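Local atomic coordinates of eukaryotic translation initiation factor 4E type 5 (Leishmania major, PDB entry 7KCJ), a protein that probably binds the 7-methylguanosine cap of messenger RNA and acts as an initiation factor of translation. Residues A[12-18]-A[120-126]; A[48-52]-A[83-87]. All coordinates share one frame. Numbering follows the deposited sequence.

Contact 1: A[12-18]-A[120-126]; sequences HALRDKW and VMGETAA
Residues 12-18, the start of strand 13-23 in the curved sheet of the eIF4E fold, meet residues 120-126, where helix 108-121 ends and helix 123-129 begins. Gly122 leaves helical geometry (phi/psi -58/142) and forms a single beta bridge with Leu14, CA to CA 4.6 Å. A CB there would be crowded by Ala125 CB (3.4 Å), so glycine suits this tight turn. Two backbone hydrogen bonds secure this register: Glu123 N to Ala13 O at 3.2 Å and Arg15 N to Met121 O at 3.0 Å. The strand turns a corner at Arg15 and Asp16, the latter at positive phi (54/-159).

Arg15, long and polar, suits the helix end: with chi1 p and chi2 and chi3 t, it sets CD 3.7 Å from Ala126 CB and donates from NE to Val120 O at 3.1 Å, in the guanidinium plane. The corner lets Trp18 (chi1 m, chi2 73°) fold back and donate NE1 to Arg15 O at 2.9 Å. Flexible, apolar Met121 takes the mtm rotamer and lies over the indole: CG is 3.6 Å from the six-membered ring centroid, a CH-pi contact, and SD 4.1 Å from the five-membered one, a Met-aromatic contact. Trp18 CH2 reaches Val120 CG1 at 3.8 Å, and Leu14 CD2 (mt) reaches Met121 CB at 4.2 Å. Towards solvent, His12 (chi1 t) brings NE2 3.6 Å from Thr124 CG2.

Polar groups at the junction are thus paired in both directions, Met121 O and Val120 O accepting from Arg15 and Glu123 N donating to Ala13, beside packed sulfur, indole and aliphatic groups.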
loop_
_atom_site.group_PDB
_atom_site.type_symbol
_atom_site.label_atom_id
_atom_site.label_comp_id
_atom_site.label_asym_id
_atom_site.label_seq_id
_atom_site.Cartn_x
_atom_site.Cartn_y
_atom_site.Cartn_z
ATOM N N HIS A 12 14.959 13.146 -0.965
ATOM C CA HIS A 12 14.278 13.601 -2.172
ATOM C C HIS A 12 12.780 13.886 -1.899
ATOM O O HIS A 12 12.312 13.735 -0.766
ATOM C CB HIS A 12 14.496 12.589 -3.322
ATOM C CG HIS A 12 14.406 13.205 -4.683
ATOM N ND1 HIS A 12 15.309 14.168 -5.098
ATOM C CD2 HIS A 12 13.513 12.984 -5.675
ATOM C CE1 HIS A 12 14.936 14.503 -6.323
ATOM N NE2 HIS A 12 13.859 13.819 -6.712
ATOM N N ALA A 13 12.044 14.374 -2.907
ATOM C CA ALA A 13 10.646 14.737 -2.762
ATOM C C ALA A 13 9.670 13.686 -3.320
ATOM O O ALA A 13 10.049 12.843 -4.127
ATOM C CB ALA A 13 10.412 16.089 -3.437
ATOM N N LEU A 14 8.416 13.725 -2.857
ATOM C CA LEU A 14 7.366 12.860 -3.373
ATOM C C LEU A 14 6.571 13.676 -4.379
ATOM O O LEU A 14 6.492 14.906 -4.240
ATOM C CB LEU A 14 6.399 12.432 -2.256
ATOM C CG LEU A 14 7.031 11.860 -1.003
ATOM C CD1 LEU A 14 5.983 11.624 0.056
ATOM C CD2 LEU A 14 7.822 10.583 -1.317
ATOM N N ARG A 15 5.927 12.997 -5.349
ATOM C CA ARG A 15 5.074 13.709 -6.293
ATOM C C ARG A 15 3.773 14.077 -5.556
ATOM O O ARG A 15 3.199 13.249 -4.840
ATOM C CB ARG A 15 4.810 12.878 -7.562
ATOM C CG ARG A 15 4.102 11.562 -7.292
ATOM C CD ARG A 15 3.990 10.714 -8.535
ATOM N NE ARG A 15 3.081 9.599 -8.305
ATOM C CZ ARG A 15 1.791 9.597 -8.631
ATOM N NH1 ARG A 15 1.256 10.634 -9.265
ATOM N NH2 ARG A 15 1.041 8.539 -8.372
ATOM N N ASP A 16 3.369 15.349 -5.626
ATOM C CA ASP A 16 2.172 15.834 -4.903
ATOM C C ASP A 16 2.273 15.486 -3.374
ATOM O O ASP A 16 3.369 15.194 -2.917
ATOM C CB ASP A 16 0.904 15.244 -5.561
ATOM C CG ASP A 16 0.822 15.457 -7.054
ATOM O OD1 ASP A 16 0.719 16.621 -7.480
ATOM O OD2 ASP A 16 0.837 14.460 -7.793
ATOM N N LYS A 17 1.183 15.450 -2.618
ATOM C CA LYS A 17 1.233 15.041 -1.208
ATOM C C LYS A 17 0.382 13.792 -1.018
ATOM O O LYS A 17 -0.553 13.547 -1.783
ATOM C CB LYS A 17 0.803 16.173 -0.261
ATOM C CG LYS A 17 -0.426 16.936 -0.754
ATOM C CD LYS A 17 -0.958 17.937 0.255
ATOM C CE LYS A 17 -2.243 18.571 -0.226
ATOM N NZ LYS A 17 -2.908 19.353 0.851
ATOM N N TRP A 18 0.707 12.995 -0.003
ATOM C CA TRP A 18 -0.004 11.763 0.295
ATOM C C TRP A 18 -0.465 11.808 1.745
ATOM O O TRP A 18 0.316 12.192 2.611
ATOM C CB TRP A 18 0.941 10.553 0.072
ATOM C CG TRP A 18 1.451 10.459 -1.345
ATOM C CD1 TRP A 18 2.382 11.264 -1.941
ATOM C CD2 TRP A 18 1.031 9.518 -2.349
ATOM N NE1 TRP A 18 2.566 10.883 -3.255
ATOM C CE2 TRP A 18 1.725 9.834 -3.538
ATOM C CE3 TRP A 18 0.163 8.426 -2.349
ATOM C CZ2 TRP A 18 1.558 9.101 -4.717
ATOM C CZ3 TRP A 18 -0.026 7.719 -3.529
ATOM C CH2 TRP A 18 0.672 8.053 -4.689
ATOM N N VAL A 120 5.658 4.135 -6.611
ATOM C CA VAL A 120 4.341 4.761 -6.499
ATOM C C VAL A 120 4.395 6.231 -6.065
ATOM O O VAL A 120 3.752 7.078 -6.687
ATOM C CB VAL A 120 3.450 3.918 -5.553
ATOM C CG1 VAL A 120 2.175 4.647 -5.142
ATOM C CG2 VAL A 120 3.128 2.565 -6.175
ATOM N N MET A 121 5.121 6.537 -4.974
ATOM C CA MET A 121 5.119 7.899 -4.417
ATOM C C MET A 121 6.290 8.799 -4.810
ATOM O O MET A 121 6.135 10.022 -4.786
ATOM C CB MET A 121 5.016 7.865 -2.880
ATOM C CG MET A 121 3.801 7.118 -2.357
ATOM S SD MET A 121 3.624 7.225 -0.544
ATOM C CE MET A 121 5.082 6.488 -0.069
ATOM N N GLY A 122 7.448 8.212 -5.100
ATOM C CA GLY A 122 8.650 8.963 -5.448
ATOM C C GLY A 122 8.503 9.875 -6.650
ATOM O O GLY A 122 7.816 9.526 -7.607
ATOM N N GLU A 123 9.118 11.064 -6.603
ATOM C CA GLU A 123 9.009 12.030 -7.692
ATOM C C GLU A 123 9.627 11.548 -9.006
ATOM O O GLU A 123 8.957 11.599 -10.040
ATOM C CB GLU A 123 9.587 13.396 -7.286
ATOM C CG GLU A 123 8.731 14.573 -7.718
ATOM C CD GLU A 123 9.328 15.934 -7.409
ATOM O OE1 GLU A 123 10.537 16.123 -7.670
ATOM O OE2 GLU A 123 8.585 16.814 -6.912
ATOM N N THR A 124 10.891 11.098 -8.981
ATOM C CA THR A 124 11.554 10.639 -10.200
ATOM C C THR A 124 11.365 9.148 -10.459
ATOM O O THR A 124 11.382 8.726 -11.617
ATOM C CB THR A 124 13.033 11.026 -10.203
ATOM O OG1 THR A 124 13.723 10.256 -9.217
ATOM C CG2 THR A 124 13.244 12.512 -9.959
ATOM N N ALA A 125 11.193 8.347 -9.398
ATOM C CA ALA A 125 11.000 6.906 -9.560
ATOM C C ALA A 125 9.631 6.552 -10.152
ATOM O O ALA A 125 9.502 5.504 -10.788
ATOM C CB ALA A 125 11.204 6.189 -8.239
ATOM N N ALA A 126 8.617 7.423 -9.965
ATOM C CA ALA A 126 7.284 7.185 -10.519
ATOM C C ALA A 126 7.285 7.327 -12.030
ATOM O O ALA A 126 6.690 6.498 -12.716
ATOM C CB ALA A 126 6.259 8.128 -9.902
HETATM O O HOH W 1 5.289 17.000 -7.340
#

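Contact 2: A[48-52]-A[83-87]; sequences QKLDW and NNKEP
A classic beta bulge, in which Leu50 and Asp51 both face Val20, interrupts outer strand 48-55 of the eIF4E sheet beside the irregular loop 83-87. Parts 49-52 and 83-86 run nearly antiparallel (171°), but Trp52 and Lys85, the closest CA pair, are 8.0 Å apart, so the side chains of Lys49 and Trp52 reach the loop, meeting largely its main chain.

Among polar contacts, Lys49 (mttt) stretches across and donates NZ to Lys85 O at 3.1 Å; NZ also forms a long salt bridge with Glu86 OE2 at 3.9 Å. A long flexible amine suits this exposed gap. Locally, Asp51 OD1 accepts from Trp52 N at 2.8 Å, and Asn84 OD1 from Glu86 N at 3.1 Å, an Asx turn.

Most packing involves Trp52 (chi1 m, chi2 107°), whose broad indole spans the gap and packs edge-to-face with Phe19. Lys85 brings NZ 3.6 Å from Trp52 NE1. The indole edge meets the loop backbone, Trp52 CH2 lying 3.7 Å from Asn83 C and 3.6 Å from Asn84 N.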
loop_
_atom_site.group_PDB
_atom_site.type_symbol
_atom_site.label_atom_id
_atom_site.label_comp_id
_atom_site.label_asym_id
_atom_site.label_seq_id
_atom_site.Cartn_x
_atom_site.Cartn_y
_atom_site.Cartn_z
ATOM N N GLN A 48 -7.548 5.859 12.101
ATOM C CA GLN A 48 -6.748 6.766 12.899
ATOM C C GLN A 48 -5.913 7.560 11.913
ATOM O O GLN A 48 -5.066 6.985 11.245
ATOM C CB GLN A 48 -5.855 5.966 13.862
ATOM C CG GLN A 48 -6.615 4.887 14.643
ATOM C CD GLN A 48 -5.766 4.193 15.695
ATOM O OE1 GLN A 48 -4.566 4.471 15.851
ATOM N NE2 GLN A 48 -6.355 3.273 16.430
ATOM N N LYS A 49 -6.194 8.858 11.766
ATOM C CA LYS A 49 -5.456 9.696 10.821
ATOM C C LYS A 49 -4.082 10.057 11.326
ATOM O O LYS A 49 -3.910 10.355 12.506
ATOM C CB LYS A 49 -6.208 10.995 10.508
ATOM C CG LYS A 49 -7.547 10.779 9.817
ATOM C CD LYS A 49 -8.148 12.098 9.363
ATOM C CE LYS A 49 -9.418 11.881 8.553
ATOM N NZ LYS A 49 -9.756 13.041 7.677
ATOM N N LEU A 50 -3.099 10.049 10.418
ATOM C CA LEU A 50 -1.758 10.475 10.781
ATOM C C LEU A 50 -1.638 11.903 10.215
ATOM O O LEU A 50 -2.262 12.790 10.781
ATOM C CB LEU A 50 -0.663 9.479 10.341
ATOM C CG LEU A 50 -0.517 8.191 11.184
ATOM C CD1 LEU A 50 -1.581 7.151 10.828
ATOM C CD2 LEU A 50 0.912 7.597 11.025
ATOM N N ASP A 51 -0.980 12.127 9.066
ATOM C CA ASP A 51 -0.840 13.461 8.486
ATOM C C ASP A 51 -0.333 13.362 7.024
ATOM O O ASP A 51 -0.014 12.270 6.543
ATOM C CB ASP A 51 0.167 14.262 9.330
ATOM C CG ASP A 51 -0.004 15.766 9.292
ATOM O OD1 ASP A 51 -0.817 16.260 8.459
ATOM O OD2 ASP A 51 0.658 16.452 10.102
ATOM N N TRP A 52 -0.244 14.504 6.333
ATOM C CA TRP A 52 0.275 14.577 4.978
ATOM C C TRP A 52 1.776 14.351 4.979
ATOM O O TRP A 52 2.466 14.810 5.891
ATOM C CB TRP A 52 0.066 15.994 4.418
ATOM C CG TRP A 52 -1.358 16.395 4.223
ATOM C CD1 TRP A 52 -2.075 17.282 4.976
ATOM C CD2 TRP A 52 -2.235 15.943 3.180
ATOM N NE1 TRP A 52 -3.353 17.402 4.470
ATOM C CE2 TRP A 52 -3.478 16.589 3.368
ATOM C CE3 TRP A 52 -2.102 15.025 2.128
ATOM C CZ2 TRP A 52 -4.557 16.388 2.507
ATOM C CZ3 TRP A 52 -3.173 14.818 1.281
ATOM C CH2 TRP A 52 -4.374 15.513 1.455
ATOM N N ASN A 83 -3.349 13.219 -2.400
ATOM C CA ASN A 83 -4.268 14.364 -2.324
ATOM C C ASN A 83 -5.633 14.080 -1.690
ATOM O O ASN A 83 -6.578 14.821 -1.967
ATOM C CB ASN A 83 -4.490 14.976 -3.720
ATOM C CG ASN A 83 -3.351 15.753 -4.305
ATOM O OD1 ASN A 83 -3.271 15.934 -5.526
ATOM N ND2 ASN A 83 -2.455 16.266 -3.477
ATOM N N ASN A 84 -5.754 13.054 -0.837
ATOM C CA ASN A 84 -7.058 12.738 -0.253
ATOM C C ASN A 84 -6.916 12.324 1.197
ATOM O O ASN A 84 -6.277 11.304 1.478
ATOM C CB ASN A 84 -7.746 11.653 -1.073
ATOM C CG ASN A 84 -9.167 11.366 -0.642
ATOM O OD1 ASN A 84 -9.766 12.103 0.148
ATOM N ND2 ASN A 84 -9.739 10.287 -1.155
ATOM N N LYS A 85 -7.481 13.125 2.124
ATOM C CA LYS A 85 -7.389 12.779 3.535
ATOM C C LYS A 85 -8.571 11.946 4.042
ATOM O O LYS A 85 -8.577 11.582 5.219
ATOM C CB LYS A 85 -7.137 14.007 4.422
ATOM C CG LYS A 85 -8.296 14.964 4.590
ATOM C CD LYS A 85 -7.948 15.996 5.679
ATOM C CE LYS A 85 -6.909 16.997 5.214
ATOM N NZ LYS A 85 -6.398 17.865 6.326
ATOM N N GLU A 86 -9.537 11.596 3.165
ATOM C CA GLU A 86 -10.685 10.757 3.516
ATOM C C GLU A 86 -10.390 9.285 3.184
ATOM O O GLU A 86 -9.525 9.010 2.342
ATOM C CB GLU A 86 -11.930 11.227 2.716
ATOM C CG GLU A 86 -12.281 12.695 2.904
ATOM C CD GLU A 86 -12.519 13.097 4.344
ATOM O OE1 GLU A 86 -13.181 12.325 5.073
ATOM O OE2 GLU A 86 -12.036 14.182 4.743
ATOM N N PRO A 87 -11.134 8.312 3.763
ATOM C CA PRO A 87 -10.885 6.901 3.416
ATOM C C PRO A 87 -11.040 6.658 1.924
ATOM O O PRO A 87 -12.034 7.071 1.346
ATOM C CB PRO A 87 -11.947 6.143 4.229
ATOM C CG PRO A 87 -12.267 7.059 5.384
ATOM C CD PRO A 87 -12.196 8.439 4.782
#

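In the fold
Both contacts use the same edge of the sheet, since strands 13-23 and 48-55 are neighbours in it, and their centres lie about 17 Å apart. Contact 1 is partly buried and ties the strand to a helix junction through main-chain hydrogen bonds and an apolar cluster. Contact 2 lies on the surface, where a strand and a loop are bridged by long side chains, with a hydrogen bond and a long salt bridge. They meet at Lys17, which touches both segments of contact 2: Lys17 O is probably hydrogen-bonded to Asn83 N at 2.9 Å, and Lys17 makes a cation-pi contact with Trp52. The two tryptophans differ accordingly, Trp18 being buried and Trp52 partly exposed.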